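Local coordinates for putative hydroxymethylglutaryl-CoA synthase (Streptococcus mutans, PDB 3SQZ), which probably catalyses the condensation of acetyl-CoA with acetoacetyl-CoA to give 3-hydroxy-3-methylglutaryl-CoA, and is captured here with coenzyme A bound, at residues K272-G277 / V296-S301; K237-M242 / C265-F270. All blocks are in the same frame, centred on the assembly; numbering follows the deposited sequence. Where two conformers were deposited one is given.

Interaction 1: residues K272-G277 / V296-S301; sequences KLALKG and VNFEAS. With COA (coenzyme A), chain D.
Phe-298 reaches from helix 288-302 to Ala-274 and Leu-275 of helix 271-279, while the other flank of helix 271-279 serves coenzyme A. Lys-272, near the start of the latter helix, faces the ligand. The Lys-272 chain is bent at chi2, chi3 and chi4. Lys-272 NZ bonds O8A of the 3'-phosphate of coenzyme A at 2.9 Å. A weak bond to the ester oxygen O3B and a bond to the carbonyl of Gly-70 add to the hold on NZ. Leu-273 also points away from helix 288-302, and its CD2 lies 3.6 Å from the thiol sulfur S1P of coenzyme A.

Ala-274 turns the other way. Ala-274 CB sits in the plane of the Phe-298 ring, at the edge, 3.8 Å from Phe-298 CE1. Next along, the backbone meets the end of the ring, with Leu-275 N 3.3 Å from Phe-298 CZ in an oblique approach. The side chain of Leu-275 crosses that of Phe-298 at about a right angle. Leu-275 CD1 touches Phe-298 CE2 at 3.7 Å. With CG anti to the backbone N (chi1 174°), the Phe-298 ring is directed at helix 271-279. Phe-278 also meets the ring. Within helix 288-302, Ser-301 OG donates to Phe-298 O at 2.7 Å.

Lys-276 returns to the ligand side. In contrast to Lys-272, its chain is extended beyond CG, and Lys-276 NZ bonds O7A of the same coenzyme A phosphate at 2.6 Å.

Helix 271-279 is therefore two-sided. Toward helix 288-302 the contact is ring packing without hydrogen bonds between the segments; the Phe-298 ring lies against two apolar side chains and the helix backbone. Two lysines one turn apart bind different oxygens of one phosphate. Their positive charges probably offset its negative charge, consistent with recognition of the 3'-phosphate.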
loop_
_atom_site.group_PDB
_atom_site.type_symbol
_atom_site.label_atom_id
_atom_site.label_comp_id
_atom_site.label_asym_id
_atom_site.label_seq_id
_atom_site.Cartn_x
_atom_site.Cartn_y
_atom_site.Cartn_z
ATOM N N LYS A 272 -0.220 -12.162 -9.412
ATOM C CA LYS A 272 -0.649 -12.581 -10.746
ATOM C C LYS A 272 -1.324 -11.447 -11.535
ATOM O O LYS A 272 -1.111 -11.328 -12.745
ATOM C CB LYS A 272 -1.551 -13.818 -10.677
ATOM C CG LYS A 272 -2.208 -14.202 -12.003
ATOM C CD LYS A 272 -1.199 -14.646 -13.066
ATOM C CE LYS A 272 -0.606 -16.017 -12.769
ATOM N NZ LYS A 272 -1.629 -17.104 -12.764
ATOM N N LEU A 273 -2.125 -10.612 -10.873
ATOM C CA LEU A 273 -2.771 -9.512 -11.590
ATOM C C LEU A 273 -1.738 -8.525 -12.125
ATOM O O LEU A 273 -1.841 -8.060 -13.257
ATOM C CB LEU A 273 -3.809 -8.803 -10.718
ATOM C CG LEU A 273 -4.591 -7.702 -11.444
ATOM C CD1 LEU A 273 -5.288 -8.262 -12.677
ATOM C CD2 LEU A 273 -5.605 -7.057 -10.512
ATOM N N ALA A 274 -0.735 -8.219 -11.307
ATOM C CA ALA A 274 0.326 -7.324 -11.739
ATOM C C ALA A 274 1.095 -7.919 -12.917
ATOM O O ALA A 274 1.495 -7.202 -13.830
ATOM C CB ALA A 274 1.262 -7.012 -10.596
ATOM N N LEU A 275 1.317 -9.235 -12.891
ATOM C CA LEU A 275 1.973 -9.912 -14.011
ATOM C C LEU A 275 1.147 -9.787 -15.296
ATOM O O LEU A 275 1.688 -9.562 -16.376
ATOM C CB LEU A 275 2.235 -11.381 -13.672
ATOM C CG LEU A 275 2.843 -12.235 -14.787
ATOM C CD1 LEU A 275 4.203 -11.700 -15.232
ATOM C CD2 LEU A 275 2.946 -13.684 -14.327
ATOM N N LYS A 276 -0.168 -9.930 -15.179
ATOM C CA LYS A 276 -1.040 -9.706 -16.325
ATOM C C LYS A 276 -0.904 -8.273 -16.843
ATOM O O LYS A 276 -0.885 -8.045 -18.051
ATOM C CB LYS A 276 -2.493 -10.016 -15.968
ATOM C CG LYS A 276 -2.763 -11.486 -15.743
ATOM C CD LYS A 276 -4.220 -11.712 -15.396
ATOM C CE LYS A 276 -4.520 -13.190 -15.216
ATOM N NZ LYS A 276 -5.969 -13.390 -14.951
ATOM N N GLY A 277 -0.795 -7.314 -15.929
ATOM C CA GLY A 277 -0.618 -5.924 -16.315
ATOM C C GLY A 277 0.695 -5.716 -17.050
ATOM O O GLY A 277 0.752 -5.069 -18.097
ATOM N N VAL A 296 13.152 -8.837 -14.829
ATOM C CA VAL A 296 13.838 -9.012 -13.557
ATOM C C VAL A 296 13.347 -7.978 -12.544
ATOM O O VAL A 296 13.145 -8.291 -11.365
ATOM C CB VAL A 296 15.373 -8.923 -13.744
ATOM C CG1 VAL A 296 16.073 -8.683 -12.422
ATOM C CG2 VAL A 296 15.900 -10.189 -14.420
ATOM N N ASN A 297 13.150 -6.743 -12.997
ATOM C CA ASN A 297 12.648 -5.702 -12.106
ATOM C C ASN A 297 11.199 -5.941 -11.702
ATOM O O ASN A 297 10.824 -5.691 -10.550
ATOM C CB ASN A 297 12.864 -4.312 -12.694
ATOM C CG ASN A 297 14.318 -3.884 -12.630
ATOM O OD1 ASN A 297 14.753 -2.953 -13.330
ATOM N ND2 ASN A 297 15.085 -4.572 -11.805
ATOM N N PHE A 298 10.390 -6.455 -12.620
ATOM C CA PHE A 298 9.043 -6.858 -12.251
ATOM C C PHE A 298 9.067 -7.911 -11.128
ATOM O O PHE A 298 8.363 -7.790 -10.114
ATOM C CB PHE A 298 8.237 -7.380 -13.439
ATOM C CG PHE A 298 6.916 -7.922 -13.016
ATOM C CD1 PHE A 298 5.874 -7.058 -12.711
ATOM C CD2 PHE A 298 6.741 -9.283 -12.804
ATOM C CE1 PHE A 298 4.667 -7.541 -12.247
ATOM C CE2 PHE A 298 5.532 -9.771 -12.339
ATOM C CZ PHE A 298 4.496 -8.896 -12.062
ATOM N N GLU A 299 9.895 -8.938 -11.297
ATOM C CA GLU A 299 10.001 -9.988 -10.292
ATOM C C GLU A 299 10.471 -9.427 -8.946
ATOM O O GLU A 299 9.976 -9.832 -7.895
ATOM C CB GLU A 299 10.921 -11.101 -10.786
ATOM C CG GLU A 299 10.373 -11.828 -12.008
ATOM C CD GLU A 299 9.091 -12.587 -11.724
ATOM O OE1 GLU A 299 8.944 -13.129 -10.607
ATOM O OE2 GLU A 299 8.229 -12.648 -12.628
ATOM N N ALA A 300 11.412 -8.486 -8.974
ATOM C CA ALA A 300 11.862 -7.843 -7.744
ATOM C C ALA A 300 10.704 -7.119 -7.059
ATOM O O ALA A 300 10.588 -7.137 -5.837
ATOM C CB ALA A 300 12.995 -6.867 -8.036
ATOM N N SER A 301 9.851 -6.478 -7.853
ATOM C CA SER A 301 8.772 -5.650 -7.323
ATOM C C SER A 301 7.670 -6.433 -6.618
ATOM O O SER A 301 6.945 -5.862 -5.804
ATOM C CB SER A 301 8.177 -4.750 -8.416
ATOM O OG SER A 301 7.254 -5.445 -9.239
HETATM N N1A COA D . -2.695 -24.575 -10.425
HETATM C C2A COA D . -2.329 -23.371 -10.913
HETATM N N3A COA D . -3.263 -22.356 -11.025
HETATM C C4A COA D . -4.548 -22.581 -10.639
HETATM C C5A COA D . -4.935 -23.823 -10.135
HETATM C C6A COA D . -4.027 -24.808 -10.026
HETATM N N6A COA D . -4.407 -26.087 -9.504
HETATM N N7A COA D . -6.270 -23.771 -9.828
HETATM C C8A COA D . -6.721 -22.549 -10.126
HETATM N N9A COA D . -5.626 -21.820 -10.654
HETATM C C1B COA D . -5.625 -20.401 -10.978
HETATM C C2B COA D . -6.066 -19.791 -12.338
HETATM O O2B COA D . -6.183 -20.388 -13.550
HETATM C C3B COA D . -5.797 -18.317 -12.092
HETATM O O3B COA D . -4.894 -17.539 -12.773
HETATM P P3B COA D . -5.160 -17.018 -14.204
HETATM O O7A COA D . -6.179 -15.823 -14.128
HETATM O O8A COA D . -3.763 -16.524 -14.697
HETATM O O9A COA D . -5.689 -18.134 -15.067
HETATM C C4B COA D . -6.097 -18.193 -10.648
HETATM O O4B COA D . -5.334 -19.282 -10.090
HETATM C C5B COA D . -7.364 -17.660 -10.070
HETATM O O5B COA D . -8.326 -18.630 -10.385
HETATM P P1A COA D . -9.836 -18.412 -9.966
HETATM O O1A COA D . -10.373 -17.052 -10.565
HETATM O O2A COA D . -10.670 -19.586 -10.437
HETATM O O3A COA D . -9.830 -18.323 -8.375
HETATM P P2A COA D . -11.003 -17.703 -7.503
HETATM O O4A COA D . -12.405 -17.970 -8.166
HETATM O O5A COA D . -10.961 -18.306 -6.118
HETATM O O6A COA D . -10.785 -16.121 -7.398
HETATM C CBP COA D . -9.563 -14.025 -7.273
HETATM C CCP COA D . -9.519 -15.521 -7.464
HETATM C CDP COA D . -10.368 -13.421 -8.374
HETATM C CEP COA D . -8.169 -13.446 -7.304
HETATM C CAP COA D . -10.199 -13.761 -5.938
HETATM O OAP COA D . -9.362 -14.073 -4.899
HETATM C C9P COA D . -10.732 -12.348 -5.806
HETATM O O9P COA D . -11.765 -11.975 -6.354
HETATM N N8P COA D . -9.954 -11.455 -4.929
HETATM C C7P COA D . -10.250 -10.037 -4.844
HETATM C C6P COA D . -9.850 -9.253 -6.077
HETATM C C5P COA D . -10.031 -7.743 -5.917
HETATM O O5P COA D . -10.062 -7.227 -4.824
HETATM N N4P COA D . -10.075 -6.928 -7.101
HETATM C C3P COA D . -10.141 -5.464 -6.977
HETATM C C2P COA D . -8.917 -4.698 -7.395
HETATM S S1P COA D . -8.199 -5.158 -8.939
#

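Interaction 2: residues K237-M242 / C265-F270; sequences KQYLDM and CFHLPF. With COA (coenzyme A), chain D.
Tyr-239 and His-267 are the closest backbone positions here, with CA atoms 9.4 Å apart. The gap is spanned by the tyrosine side chain. Segment 237-242 is one part of the long helix 232-254. Segment 265-270 takes in the end of strand 263-266, and then a loop that leads to Phe-270, the N-cap of helix 271-279. The CG of Tyr-239 is anti to its backbone N (chi1 169°), and the ring projects toward that loop. In one of the two modelled conformers of Tyr-239, Tyr-239 OH donates to His-267 O at 3.0 Å. The bond lies in the carbonyl plane, on a lone pair, with a C=O...donor angle of 141°. Tyr-239 OH also lies 3.4 Å from Phe-266 CB.

In this thiolase fold, strand 263-266 is an edge strand of the chain's large mixed sheet. The loop after it carries His-267, predicted to be a proton donor or acceptor. His-267 CD2 lies in the plane of the tyrosine ring, at its edge, 4.0 Å from Tyr-239 CE2. His-267 too has two conformers, and this contact holds for one copy of each residue. Pro-269 CD lies over one face of the imidazole, offset toward the rim. The methyl CEP of coenzyme A lies over one face of the Phe-270 ring, near its rim, 3.5 Å from Phe-270 CZ.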
loop_
_atom_site.group_PDB
_atom_site.type_symbol
_atom_site.label_atom_id
_atom_site.label_comp_id
_atom_site.label_asym_id
_atom_site.label_seq_id
_atom_site.Cartn_x
_atom_site.Cartn_y
_atom_site.Cartn_z
ATOM N N LYS A 237 -10.531 -7.701 -15.651
ATOM C CA LYS A 237 -10.718 -7.169 -16.996
ATOM C C LYS A 237 -10.688 -5.639 -17.010
ATOM O O LYS A 237 -10.109 -5.026 -17.911
ATOM C CB LYS A 237 -12.030 -7.670 -17.597
ATOM C CG LYS A 237 -12.322 -7.150 -19.001
ATOM N N GLN A 238 -11.318 -5.018 -16.017
ATOM C CA GLN A 238 -11.364 -3.560 -15.947
ATOM C C GLN A 238 -10.011 -2.975 -15.564
ATOM O O GLN A 238 -9.612 -1.930 -16.081
ATOM C CB GLN A 238 -12.468 -3.109 -14.999
ATOM C CG GLN A 238 -13.845 -3.381 -15.566
ATOM C CD GLN A 238 -14.112 -2.580 -16.821
ATOM O OE1 GLN A 238 -13.904 -1.366 -16.849
ATOM N NE2 GLN A 238 -14.552 -3.259 -17.876
ATOM N N TYR A 239 -9.319 -3.629 -14.639
ATOM C CA TYR A 239 -7.943 -3.243 -14.280
ATOM C C TYR A 239 -7.101 -3.217 -15.558
ATOM O O TYR A 239 -6.382 -2.247 -15.824
ATOM C CB TYR A 239 -7.382 -4.211 -13.206
ATOM C CG TYR A 239 -5.880 -4.194 -12.827
ATOM C CD1 TYR A 239 -4.908 -4.665 -13.709
ATOM C CD2 TYR A 239 -5.453 -3.808 -11.543
ATOM C CE1 TYR A 239 -3.548 -4.706 -13.348
ATOM C CE2 TYR A 239 -4.089 -3.846 -11.173
ATOM C CZ TYR A 239 -3.140 -4.295 -12.077
ATOM O OH TYR A 239 -1.794 -4.344 -11.729
ATOM N N LEU A 240 -7.195 -4.279 -16.355
ATOM C CA LEU A 240 -6.388 -4.377 -17.572
ATOM C C LEU A 240 -6.802 -3.386 -18.656
ATOM O O LEU A 240 -5.950 -2.852 -19.364
ATOM C CB LEU A 240 -6.385 -5.812 -18.107
ATOM C CG LEU A 240 -5.712 -6.823 -17.182
ATOM C CD1 LEU A 240 -5.942 -8.242 -17.678
ATOM C CD2 LEU A 240 -4.219 -6.539 -17.063
ATOM N N ASP A 241 -8.100 -3.117 -18.785
ATOM C CA ASP A 241 -8.546 -2.156 -19.791
ATOM C C ASP A 241 -8.199 -0.713 -19.417
ATOM O O ASP A 241 -7.827 0.088 -20.277
ATOM C CB ASP A 241 -10.040 -2.278 -20.070
ATOM C CG ASP A 241 -10.463 -1.433 -21.254
ATOM O OD1 ASP A 241 -10.043 -1.758 -22.383
ATOM O OD2 ASP A 241 -11.194 -0.439 -21.058
ATOM N N MET A 242 -8.329 -0.370 -18.139
ATOM C CA MET A 242 -7.930 0.958 -17.708
ATOM C C MET A 242 -6.419 1.124 -17.805
ATOM O O MET A 242 -5.935 2.200 -18.140
ATOM C CB MET A 242 -8.461 1.255 -16.314
ATOM C CG MET A 242 -9.973 1.331 -16.310
ATOM S SD MET A 242 -10.660 2.046 -14.818
ATOM C CE MET A 242 -10.212 3.772 -14.986
ATOM N N CYS A 265 6.014 -0.346 -12.200
ATOM C CA CYS A 265 5.365 -0.828 -10.976
ATOM C C CYS A 265 3.856 -0.782 -11.137
ATOM O O CYS A 265 3.317 0.158 -11.721
ATOM C CB CYS A 265 5.753 0.030 -9.778
ATOM S SG CYS A 265 7.481 -0.111 -9.308
ATOM N N PHE A 266 3.191 -1.793 -10.589
ATOM C CA PHE A 266 1.750 -1.946 -10.704
ATOM C C PHE A 266 1.094 -2.080 -9.352
ATOM O O PHE A 266 1.692 -2.550 -8.396
ATOM C CB PHE A 266 1.422 -3.198 -11.517
ATOM C CG PHE A 266 2.043 -3.197 -12.875
ATOM C CD1 PHE A 266 1.350 -2.713 -13.971
ATOM C CD2 PHE A 266 3.345 -3.637 -13.052
ATOM C CE1 PHE A 266 1.939 -2.686 -15.222
ATOM C CE2 PHE A 266 3.942 -3.606 -14.300
ATOM C CZ PHE A 266 3.236 -3.139 -15.391
ATOM N N HIS A 267 -0.166 -1.696 -9.265
ATOM C CA HIS A 267 -0.979 -1.998 -8.110
ATOM C C HIS A 267 -0.955 -3.520 -7.881
ATOM O O HIS A 267 -0.989 -4.283 -8.861
ATOM C CB HIS A 267 -2.397 -1.486 -8.359
ATOM C CG HIS A 267 -3.377 -1.937 -7.333
ATOM N ND1 HIS A 267 -3.131 -1.826 -5.982
ATOM C CD2 HIS A 267 -4.589 -2.523 -7.453
ATOM C CE1 HIS A 267 -4.153 -2.329 -5.314
ATOM N NE2 HIS A 267 -5.052 -2.755 -6.182
ATOM N N LEU A 268 -0.923 -3.951 -6.621
ATOM C CA LEU A 268 -0.627 -5.344 -6.265
ATOM C C LEU A 268 -1.637 -5.985 -5.307
ATOM O O LEU A 268 -1.313 -6.320 -4.167
ATOM C CB LEU A 268 0.787 -5.433 -5.666
ATOM C CG LEU A 268 1.910 -5.682 -6.668
ATOM C CD1 LEU A 268 3.265 -5.344 -6.075
ATOM C CD2 LEU A 268 1.862 -7.133 -7.096
ATOM N N PRO A 269 -2.875 -6.178 -5.767
ATOM C CA PRO A 269 -3.835 -6.897 -4.918
ATOM C C PRO A 269 -3.456 -8.371 -4.790
ATOM O O PRO A 269 -3.746 -8.998 -3.780
ATOM C CB PRO A 269 -5.163 -6.727 -5.661
ATOM C CG PRO A 269 -4.771 -6.511 -7.083
ATOM C CD PRO A 269 -3.447 -5.792 -7.066
ATOM N N PHE A 270 -2.823 -8.901 -5.831
ATOM C CA PHE A 270 -2.150 -10.196 -5.802
ATOM C C PHE A 270 -1.175 -10.186 -6.983
ATOM O O PHE A 270 -1.437 -9.536 -7.992
ATOM C CB PHE A 270 -3.134 -11.376 -5.829
ATOM C CG PHE A 270 -4.104 -11.372 -6.992
ATOM C CD1 PHE A 270 -3.921 -12.223 -8.078
ATOM C CD2 PHE A 270 -5.224 -10.547 -6.984
ATOM C CE1 PHE A 270 -4.825 -12.242 -9.132
ATOM C CE2 PHE A 270 -6.126 -10.554 -8.039
ATOM C CZ PHE A 270 -5.927 -11.406 -9.110
HETATM N N1A COA D . -2.695 -24.575 -10.425
HETATM C C2A COA D . -2.329 -23.371 -10.913
HETATM N N3A COA D . -3.263 -22.356 -11.025
HETATM C C4A COA D . -4.548 -22.581 -10.639
HETATM C C5A COA D . -4.935 -23.823 -10.135
HETATM C C6A COA D . -4.027 -24.808 -10.026
HETATM N N6A COA D . -4.407 -26.087 -9.504
HETATM N N7A COA D . -6.270 -23.771 -9.828
HETATM C C8A COA D . -6.721 -22.549 -10.126
HETATM N N9A COA D . -5.626 -21.820 -10.654
HETATM C C1B COA D . -5.625 -20.401 -10.978
HETATM C C2B COA D . -6.066 -19.791 -12.338
HETATM O O2B COA D . -6.183 -20.388 -13.550
HETATM C C3B COA D . -5.797 -18.317 -12.092
HETATM O O3B COA D . -4.894 -17.539 -12.773
HETATM P P3B COA D . -5.160 -17.018 -14.204
HETATM O O7A COA D . -6.179 -15.823 -14.128
HETATM O O8A COA D . -3.763 -16.524 -14.697
HETATM O O9A COA D . -5.689 -18.134 -15.067
HETATM C C4B COA D . -6.097 -18.193 -10.648
HETATM O O4B COA D . -5.334 -19.282 -10.090
HETATM C C5B COA D . -7.364 -17.660 -10.070
HETATM O O5B COA D . -8.326 -18.630 -10.385
HETATM P P1A COA D . -9.836 -18.412 -9.966
HETATM O O1A COA D . -10.373 -17.052 -10.565
HETATM O O2A COA D . -10.670 -19.586 -10.437
HETATM O O3A COA D . -9.830 -18.323 -8.375
HETATM P P2A COA D . -11.003 -17.703 -7.503
HETATM O O4A COA D . -12.405 -17.970 -8.166
HETATM O O5A COA D . -10.961 -18.306 -6.118
HETATM O O6A COA D . -10.785 -16.121 -7.398
HETATM C CBP COA D . -9.563 -14.025 -7.273
HETATM C CCP COA D . -9.519 -15.521 -7.464
HETATM C CDP COA D . -10.368 -13.421 -8.374
HETATM C CEP COA D . -8.169 -13.446 -7.304
HETATM C CAP COA D . -10.199 -13.761 -5.938
HETATM O OAP COA D . -9.362 -14.073 -4.899
HETATM C C9P COA D . -10.732 -12.348 -5.806
HETATM O O9P COA D . -11.765 -11.975 -6.354
HETATM N N8P COA D . -9.954 -11.455 -4.929
HETATM C C7P COA D . -10.250 -10.037 -4.844
HETATM C C6P COA D . -9.850 -9.253 -6.077
HETATM C C5P COA D . -10.031 -7.743 -5.917
HETATM O O5P COA D . -10.062 -7.227 -4.824
HETATM N N4P COA D . -10.075 -6.928 -7.101
HETATM C C3P COA D . -10.141 -5.464 -6.977
HETATM C C2P COA D . -8.917 -4.698 -7.395
HETATM S S1P COA D . -8.199 -5.158 -8.939
#

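Interactions 1 and 2 have centres 11 Å apart and share a boundary. Both segments of interaction 2 precede those of interaction 1 in the chain, and helix 271-279 starts right after 265-270. Tyr-239 joins them: its CD2 packs 3.4 Å from Leu-273 CD2, and its OH is 3.7 Å from Ala-274 CA. Ala-274 CB also touches Leu-268 CD2 at 3.6 Å. The two contacts touch coenzyme A at separate points, the 3'-phosphate and the pantetheine arm, but come together at the thiol, where Leu-273 and Tyr-239 both lie near S1P. The side chain of Ala-274 is about 7 Å from that of His-267, in the predicted active site.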